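Local structure of cytochrome c, class II (Shewanella frigidimarina, 4ULV) at residues A79-D82 / S83-A87; S42-A45 / D46-A49; F23-M26 / G27-K31. The protein carries covalently bound heme c, binds diatomic gases and probably takes part in electron transfer. All coordinates share one frame; numbering follows the deposited sequence.

Contact 1 of 3, residues A79-D82 / S83-A87. With HEC (heme c), chain C.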
loop_
_atom_site.group_PDB
_atom_site.type_symbol
_atom_site.label_atom_id
_atom_site.label_comp_id
_atom_site.label_asym_id
_atom_site.label_seq_id
_atom_site.Cartn_x
_atom_site.Cartn_y
_atom_site.Cartn_z
ATOM N N ALA A 79 -2.236 -22.860 -7.103
ATOM C CA ALA A 79 -3.394 -23.055 -6.215
ATOM C C ALA A 79 -3.010 -22.931 -4.753
ATOM O O ALA A 79 -3.672 -22.254 -3.962
ATOM C CB ALA A 79 -4.080 -24.348 -6.524
ATOM N N ASP A 80 -1.931 -23.622 -4.386
ATOM C CA ASP A 80 -1.496 -23.549 -3.003
ATOM C C ASP A 80 -1.041 -22.143 -2.628
ATOM O O ASP A 80 -1.360 -21.645 -1.563
ATOM C CB ASP A 80 -0.406 -24.575 -2.661
ATOM C CG ASP A 80 0.004 -24.531 -1.197
ATOM O OD1 ASP A 80 -0.836 -24.864 -0.302
ATOM O OD2 ASP A 80 1.151 -24.116 -0.976
ATOM N N PHE A 81 -0.266 -21.505 -3.532
ATOM C CA PHE A 81 0.138 -20.145 -3.320
ATOM C C PHE A 81 -1.056 -19.197 -3.059
ATOM O O PHE A 81 -1.012 -18.340 -2.167
ATOM C CB PHE A 81 0.982 -19.639 -4.519
ATOM C CG PHE A 81 1.525 -18.257 -4.342
ATOM C CD1 PHE A 81 2.695 -18.047 -3.659
ATOM C CD2 PHE A 81 0.899 -17.145 -4.937
ATOM C CE1 PHE A 81 3.247 -16.813 -3.513
ATOM C CE2 PHE A 81 1.464 -15.886 -4.818
ATOM C CZ PHE A 81 2.647 -15.698 -4.134
ATOM N N ASP A 82 -2.047 -19.324 -3.936
ATOM C CA ASP A 82 -3.244 -18.478 -3.864
ATOM C C ASP A 82 -4.070 -18.783 -2.586
ATOM O O ASP A 82 -4.598 -17.867 -2.002
ATOM C CB ASP A 82 -4.122 -18.665 -5.107
ATOM C CG ASP A 82 -3.489 -18.119 -6.362
ATOM O OD1 ASP A 82 -2.462 -17.383 -6.284
ATOM O OD2 ASP A 82 -4.058 -18.400 -7.461
ATOM N N SER A 83 -4.093 -20.053 -2.141
ATOM C CA SER A 83 -4.746 -20.402 -0.876
ATOM C C SER A 83 -4.028 -19.712 0.279
ATOM O O SER A 83 -4.643 -19.076 1.105
ATOM C CB SER A 83 -4.729 -21.904 -0.742
ATOM O OG SER A 83 -5.235 -22.310 0.534
ATOM N N LYS A 84 -2.676 -19.799 0.288
ATOM C CA LYS A 84 -1.898 -19.093 1.334
ATOM C C LYS A 84 -2.138 -17.569 1.282
ATOM O O LYS A 84 -2.249 -16.881 2.293
ATOM C CB LYS A 84 -0.378 -19.381 1.219
ATOM C CG LYS A 84 -0.004 -20.756 1.634
ATOM C CD LYS A 84 1.540 -20.914 1.661
ATOM C CE LYS A 84 2.074 -22.318 1.899
ATOM N NZ LYS A 84 1.390 -23.015 2.995
ATOM N N MET A 85 -2.117 -17.017 0.066
ATOM C CA MET A 85 -2.320 -15.570 -0.046
ATOM C C MET A 85 -3.693 -15.112 0.446
ATOM O O MET A 85 -3.765 -14.104 1.148
ATOM C CB MET A 85 -2.051 -15.111 -1.468
ATOM C CG MET A 85 -2.041 -13.584 -1.618
ATOM S SD MET A 85 -0.592 -12.826 -0.893
ATOM C CE MET A 85 0.745 -13.265 -2.043
ATOM N N THR A 86 -4.734 -15.829 0.042
ATOM C CA THR A 86 -6.066 -15.484 0.555
ATOM C C THR A 86 -6.231 -15.680 2.037
ATOM O O THR A 86 -6.852 -14.865 2.730
ATOM C CB THR A 86 -7.167 -16.188 -0.233
ATOM O OG1 THR A 86 -7.051 -17.589 -0.187
ATOM C CG2 THR A 86 -7.160 -15.815 -1.635
ATOM N N ALA A 87 -5.564 -16.699 2.579
ATOM C CA ALA A 87 -5.561 -16.888 4.000
ATOM C C ALA A 87 -4.855 -15.786 4.729
ATOM O O ALA A 87 -5.285 -15.326 5.785
ATOM C CB ALA A 87 -4.995 -18.232 4.369
HETATM FE FE HEC C . 6.425 -11.865 1.959
HETATM C CHA HEC C . 8.900 -10.821 -0.178
HETATM C CHB HEC C . 7.377 -9.508 4.172
HETATM C CHC HEC C . 3.607 -12.454 3.759
HETATM C CHD HEC C . 5.426 -14.153 -0.341
HETATM N NA HEC C . 7.896 -10.381 1.951
HETATM C C1A HEC C . 8.835 -10.110 1.023
HETATM C C2A HEC C . 9.682 -9.069 1.429
HETATM C C3A HEC C . 9.249 -8.698 2.663
HETATM C C4A HEC C . 8.124 -9.529 2.968
HETATM C CMA HEC C . 9.837 -7.651 3.546
HETATM C CAA HEC C . 10.858 -8.502 0.624
HETATM C CBA HEC C . 10.365 -7.368 -0.297
HETATM C CGA HEC C . 11.499 -6.694 -1.062
HETATM O O1A HEC C . 11.997 -7.289 -2.015
HETATM O O2A HEC C . 11.840 -5.552 -0.713
HETATM N NB HEC C . 5.550 -11.038 3.639
HETATM C C1B HEC C . 6.134 -10.161 4.503
HETATM C C2B HEC C . 5.460 -10.031 5.725
HETATM C C3B HEC C . 4.401 -10.874 5.557
HETATM C C4B HEC C . 4.453 -11.488 4.310
HETATM C CMB HEC C . 5.871 -9.250 6.907
HETATM C CAB HEC C . 3.282 -11.199 6.531
HETATM C CBB HEC C . 2.773 -10.018 7.349
HETATM N NC HEC C . 4.715 -13.064 1.732
HETATM C C1C HEC C . 3.672 -13.242 2.634
HETATM C C2C HEC C . 2.791 -14.241 2.178
HETATM C C3C HEC C . 3.300 -14.730 0.976
HETATM C C4C HEC C . 4.503 -13.957 0.764
HETATM C CMC HEC C . 1.539 -14.672 2.947
HETATM C CAC HEC C . 2.808 -15.829 0.087
HETATM C CBC HEC C . 1.349 -16.173 0.057
HETATM N ND HEC C . 7.033 -12.381 0.033
HETATM C C1D HEC C . 6.599 -13.405 -0.688
HETATM C C2D HEC C . 7.404 -13.654 -1.839
HETATM C C3D HEC C . 8.323 -12.643 -1.836
HETATM C C4D HEC C . 8.116 -11.909 -0.641
HETATM C CMD HEC C . 7.223 -14.693 -2.868
HETATM C CAD HEC C . 9.342 -12.364 -2.896
HETATM C CBD HEC C . 8.937 -11.224 -3.835
HETATM C CGD HEC C . 9.985 -10.929 -4.925
HETATM O O1D HEC C . 11.210 -10.915 -4.548
HETATM O O2D HEC C . 9.543 -10.805 -6.076
HETATM O O HOH W 1 -1.057 -23.943 2.300
#

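Contact 2 of 3, residues S42-A45 / D46-A49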
loop_
_atom_site.group_PDB
_atom_site.type_symbol
_atom_site.label_atom_id
_atom_site.label_comp_id
_atom_site.label_asym_id
_atom_site.label_seq_id
_atom_site.Cartn_x
_atom_site.Cartn_y
_atom_site.Cartn_z
ATOM N N SER A 42 -3.811 -0.047 15.803
ATOM C CA SER A 42 -5.019 -0.361 15.039
ATOM C C SER A 42 -4.922 0.112 13.578
ATOM O O SER A 42 -5.248 -0.599 12.691
ATOM C CB SER A 42 -6.236 0.280 15.705
ATOM O OG SER A 42 -7.374 0.103 14.877
ATOM N N THR A 43 -4.474 1.338 13.411
ATOM C CA THR A 43 -4.425 1.867 12.028
ATOM C C THR A 43 -3.314 1.145 11.198
ATOM O O THR A 43 -3.525 0.921 9.985
ATOM C CB THR A 43 -4.358 3.378 12.019
ATOM O OG1 THR A 43 -5.029 3.854 10.832
ATOM C CG2 THR A 43 -2.959 3.857 12.121
ATOM N N ARG A 44 -2.263 0.690 11.875
ATOM C CA ARG A 44 -1.289 -0.154 11.219
ATOM C C ARG A 44 -1.870 -1.480 10.828
ATOM O O ARG A 44 -1.575 -2.015 9.752
ATOM C CB ARG A 44 0.003 -0.288 12.016
ATOM C CG ARG A 44 0.732 1.073 12.083
ATOM C CD ARG A 44 2.174 0.893 12.062
ATOM N NE ARG A 44 2.861 2.053 12.479
ATOM C CZ ARG A 44 3.181 3.055 11.668
ATOM N NH1 ARG A 44 2.787 3.029 10.415
ATOM N NH2 ARG A 44 3.881 4.051 12.170
ATOM N N ALA A 45 -2.711 -2.043 11.716
ATOM C CA ALA A 45 -3.356 -3.272 11.346
ATOM C C ALA A 45 -4.278 -3.078 10.142
ATOM O O ALA A 45 -4.351 -3.940 9.242
ATOM C CB ALA A 45 -4.165 -3.810 12.562
ATOM N N ASP A 46 -4.971 -1.948 10.088
ATOM C CA ASP A 46 -5.821 -1.648 8.922
ATOM C C ASP A 46 -4.922 -1.473 7.672
ATOM O O ASP A 46 -5.257 -1.986 6.609
ATOM C CB ASP A 46 -6.635 -0.384 9.192
ATOM C CG ASP A 46 -7.701 -0.565 10.304
ATOM O OD1 ASP A 46 -8.226 -1.675 10.386
ATOM O OD2 ASP A 46 -7.944 0.372 11.097
ATOM N N ASN A 47 -3.749 -0.845 7.823
ATOM C CA ASN A 47 -2.787 -0.739 6.694
ATOM C C ASN A 47 -2.394 -2.129 6.203
ATOM O O ASN A 47 -2.392 -2.437 5.008
ATOM C CB ASN A 47 -1.559 -0.009 7.078
ATOM C CG ASN A 47 -1.763 1.485 7.288
ATOM O OD1 ASN A 47 -2.797 2.040 6.832
ATOM N ND2 ASN A 47 -0.817 2.180 7.870
ATOM N N VAL A 48 -2.017 -3.004 7.148
ATOM C CA VAL A 48 -1.649 -4.357 6.747
ATOM C C VAL A 48 -2.775 -5.127 6.042
ATOM O O VAL A 48 -2.617 -5.831 5.062
ATOM C CB VAL A 48 -1.040 -5.186 7.962
ATOM C CG1 VAL A 48 -0.788 -6.633 7.571
ATOM C CG2 VAL A 48 0.256 -4.516 8.429
ATOM N N ALA A 49 -3.990 -5.023 6.595
ATOM C CA ALA A 49 -5.088 -5.718 5.984
ATOM C C ALA A 49 -5.365 -5.201 4.519
ATOM O O ALA A 49 -5.612 -6.004 3.652
ATOM C CB ALA A 49 -6.378 -5.545 6.814
HETATM O O HOH W 2 -4.438 3.798 8.183
#

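Contact 3 of 3, residues F23-M26 / G27-K31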
loop_
_atom_site.group_PDB
_atom_site.type_symbol
_atom_site.label_atom_id
_atom_site.label_comp_id
_atom_site.label_asym_id
_atom_site.label_seq_id
_atom_site.Cartn_x
_atom_site.Cartn_y
_atom_site.Cartn_z
ATOM N N PHE A 23 3.760 -4.016 9.815
ATOM C CA PHE A 23 3.704 -5.190 10.682
ATOM C C PHE A 23 4.832 -5.159 11.712
ATOM O O PHE A 23 4.665 -5.579 12.881
ATOM C CB PHE A 23 3.800 -6.445 9.823
ATOM C CG PHE A 23 3.466 -7.730 10.561
ATOM C CD1 PHE A 23 2.180 -7.986 10.935
ATOM C CD2 PHE A 23 4.410 -8.690 10.780
ATOM C CE1 PHE A 23 1.822 -9.130 11.611
ATOM C CE2 PHE A 23 4.087 -9.843 11.437
ATOM C CZ PHE A 23 2.768 -10.080 11.839
ATOM N N GLY A 24 6.007 -4.725 11.297
ATOM C CA GLY A 24 7.169 -4.571 12.181
ATOM C C GLY A 24 6.998 -3.582 13.296
ATOM O O GLY A 24 7.353 -3.810 14.443
ATOM N N ASP A 25 6.334 -2.465 12.962
ATOM C CA ASP A 25 5.990 -1.493 14.001
ATOM C C ASP A 25 5.056 -2.041 15.047
ATOM O O ASP A 25 5.227 -1.815 16.261
ATOM C CB ASP A 25 5.472 -0.176 13.416
ATOM C CG ASP A 25 5.455 0.931 14.441
ATOM O OD1 ASP A 25 6.548 1.306 14.913
ATOM O OD2 ASP A 25 4.335 1.433 14.759
ATOM N N MET A 26 4.049 -2.767 14.573
ATOM C CA MET A 26 3.102 -3.398 15.462
ATOM C C MET A 26 3.854 -4.391 16.383
ATOM O O MET A 26 3.620 -4.424 17.596
ATOM C CB MET A 26 2.055 -4.134 14.627
ATOM C CG MET A 26 1.185 -3.155 13.841
ATOM S SD MET A 26 0.235 -4.005 12.536
ATOM C CE MET A 26 -0.822 -4.731 13.646
ATOM N N GLY A 27 4.743 -5.179 15.788
ATOM C CA GLY A 27 5.452 -6.207 16.594
ATOM C C GLY A 27 6.380 -5.502 17.578
ATOM O O GLY A 27 6.443 -5.943 18.769
ATOM N N ALA A 28 7.011 -4.390 17.211
ATOM C CA ALA A 28 7.855 -3.637 18.181
ATOM C C ALA A 28 7.069 -3.199 19.404
ATOM O O ALA A 28 7.562 -3.260 20.522
ATOM C CB ALA A 28 8.542 -2.441 17.521
ATOM N N MET A 29 5.833 -2.739 19.199
ATOM C CA MET A 29 5.009 -2.323 20.302
ATOM C C MET A 29 4.594 -3.514 21.198
ATOM O O MET A 29 4.532 -3.378 22.449
ATOM C CB MET A 29 3.728 -1.685 19.799
ATOM C CG MET A 29 3.918 -0.328 19.118
ATOM S SD MET A 29 2.323 0.465 18.762
ATOM C CE MET A 29 2.904 1.951 17.983
ATOM N N LEU A 30 4.325 -4.664 20.595
ATOM C CA LEU A 30 3.962 -5.877 21.390
ATOM C C LEU A 30 5.162 -6.480 22.131
ATOM O O LEU A 30 4.965 -7.190 23.146
ATOM C CB LEU A 30 3.366 -6.943 20.514
ATOM C CG LEU A 30 2.004 -6.560 19.944
ATOM C CD1 LEU A 30 1.571 -7.617 18.938
ATOM C CD2 LEU A 30 0.938 -6.311 21.021
ATOM N N LYS A 31 6.376 -6.225 21.674
ATOM C CA LYS A 31 7.593 -6.822 22.167
ATOM C C LYS A 31 8.413 -5.854 22.981
ATOM O O LYS A 31 9.533 -6.149 23.301
ATOM C CB LYS A 31 8.347 -7.442 20.991
ATOM C CG LYS A 31 7.484 -8.585 20.482
ATOM C CD LYS A 31 8.129 -9.426 19.425
ATOM C CE LYS A 31 7.997 -8.845 18.059
ATOM N NZ LYS A 31 7.992 -9.941 17.074
#

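Contact 1 of 3, residues A79-D82 / S83-A87
This stretch of helix 78-98 forms part of the heme c pocket in the four-helix bundle of cytochrome c'. F81 and M85 lie side by side on its heme-facing side, one turn apart. CZ of F81 meets CE of M85 at 3.7 Å, and the methionine methyl approaches the ring obliquely. Heme CBC lies over one face of the F81 ring, offset toward the rim. The same CBC is 3.6 Å from CE of M85, so one heme substituent meets both side chains. M85 bends at chi2 (72°) and again at chi3, which brings its methyl round to this spot. Y125 meets F81 edge-to-face, adding helix 104-125 to the pocket wall.

D80 and K84 lie on the more exposed side. The carboxylate is split between partners: OD2 is hydrogen-bonded to OH of Y125, while OD1 turns to a water. NZ of K84 is 4.1 Å from OD2 of D80, too far for a salt bridge. The opposite charges are joined through solvent instead. Water 1 accepts from NZ of K84 at 2.7 Å and donates to OD1 of D80 at 2.8 Å.

Contact 2 of 3, residues S42-A45 / D46-A49
The guanidinium of R44 and the amide of N47 come near each other one helical turn apart. NH1 of R44 is 4.5 Å from ND2 of N47, and the amide nitrogen approaches the guanidinium plane obliquely. Both nitrogens are donors, and both bond to OD1 of N22 on helix 5-30. One acceptor thus gathers the two flat groups. NE of R44 forms a salt bridge with D25, and NH2 forms another with E57 of the second subunit.

The other end of the N47 amide faces water. Water 2 donates to OD1 of N47 at 2.8 Å and is also hydrogen-bonded to OG1 of T43 at 2.7 Å. CG of N47 stands beside its own backbone N (chi1 -71°). This folds the amide back along the helix, where CG lies 3.3 Å from O of T43.

D46 also leans back, toward S42. Its OD2 is 3.8 Å from OG of S42. It is also 3.3 Å from O of S42, but these are two acceptors and do not bond. NZ of K100 joins the pair, with a salt bridge to OD1 of D46 and a hydrogen bond to OG of S42. An alanine in place of D46 would probably leave the K100 ammonium without its carboxylate mate here. The backbone bonds are regular, as in V48 N to R44 O at 2.8 Å.

A45 and V48 form the apolar side, packing on helices 5-30 and 78-98. The polar chemistry works outward from helix 38-51. Its polar side chains bond to partners outside the helix: N22 and D25 of helix 5-30, K100 in a loop, and E57 of the second subunit. R44 thus carries charge pairing across the dimer interface.

Contact 3 of 3, residues F23-M26 / G27-K31
Main-chain hydrogen bonds join F23-M26 to G27-K31 near the end of helix 5-30. N of G27 bonds to O of F23 at 2.9 Å, and N of A28 to O of G24 at 2.8 Å. The next two are longer: N of M29 to O of D25, and N of L30 to O of M26, each at 3.1 Å. K31 is the first residue to leave the helical backbone angles. Its N makes only weak bonds, to O of G27 and O of A28.

The side-chain contact proper is between D25 and M29. CE of M29 touches OD2 of D25 at 3.6 Å, and the two chains cross at a slant. M29 is extended beyond CG (chi2 -172°, chi3 -179°), which carries its methyl out to the carboxylate. Its CG also rests on O of D25 at 3.5 Å.

Charge pairing falls to D25, whose carboxylate has a separate partner for each oxygen. OD1 forms a salt bridge with K34 in the following loop. OD2 is paired with an arginine of helix 38-51.

Packing makes up the rest. CG of L30 lies 3.6 Å from O of M26, and CB of A28 is in contact with O of G24. The K31 chain folds back along the helix, and its CE comes 4.0 Å from CA of G27, where there is no side chain to meet it. F23 stacks on F111 and touches the heme. M26 packs between helices 38-51, 78-98 and 104-125.

The D25 carboxylate is buried, with a methionine methyl against OD2. Its two positive partners would be expected to stabilise its negative charge.

How the contacts relate
Each contact lies within one helix, a different one each time, between side chains about a turn apart, and each is only partly buried. Contacts 2 and 3 are neighbours, their centres about 12 Å apart. They join consecutive helices 5-30 and 38-51. NE of R44 meets OD2 of D25 at 2.8 Å, and R44 and A45 pack on M26. Contact 1 touches neither. It lies across the chain's centre from contact 3. Its buried side is aromatic and thioether against heme, and a water spans its surface charges. Contact 2 is rich in direct polar bonds to other parts of its own chain, and one salt bridge reaches the second subunit. Contact 3 sets one paired carboxylate beside apolar packing.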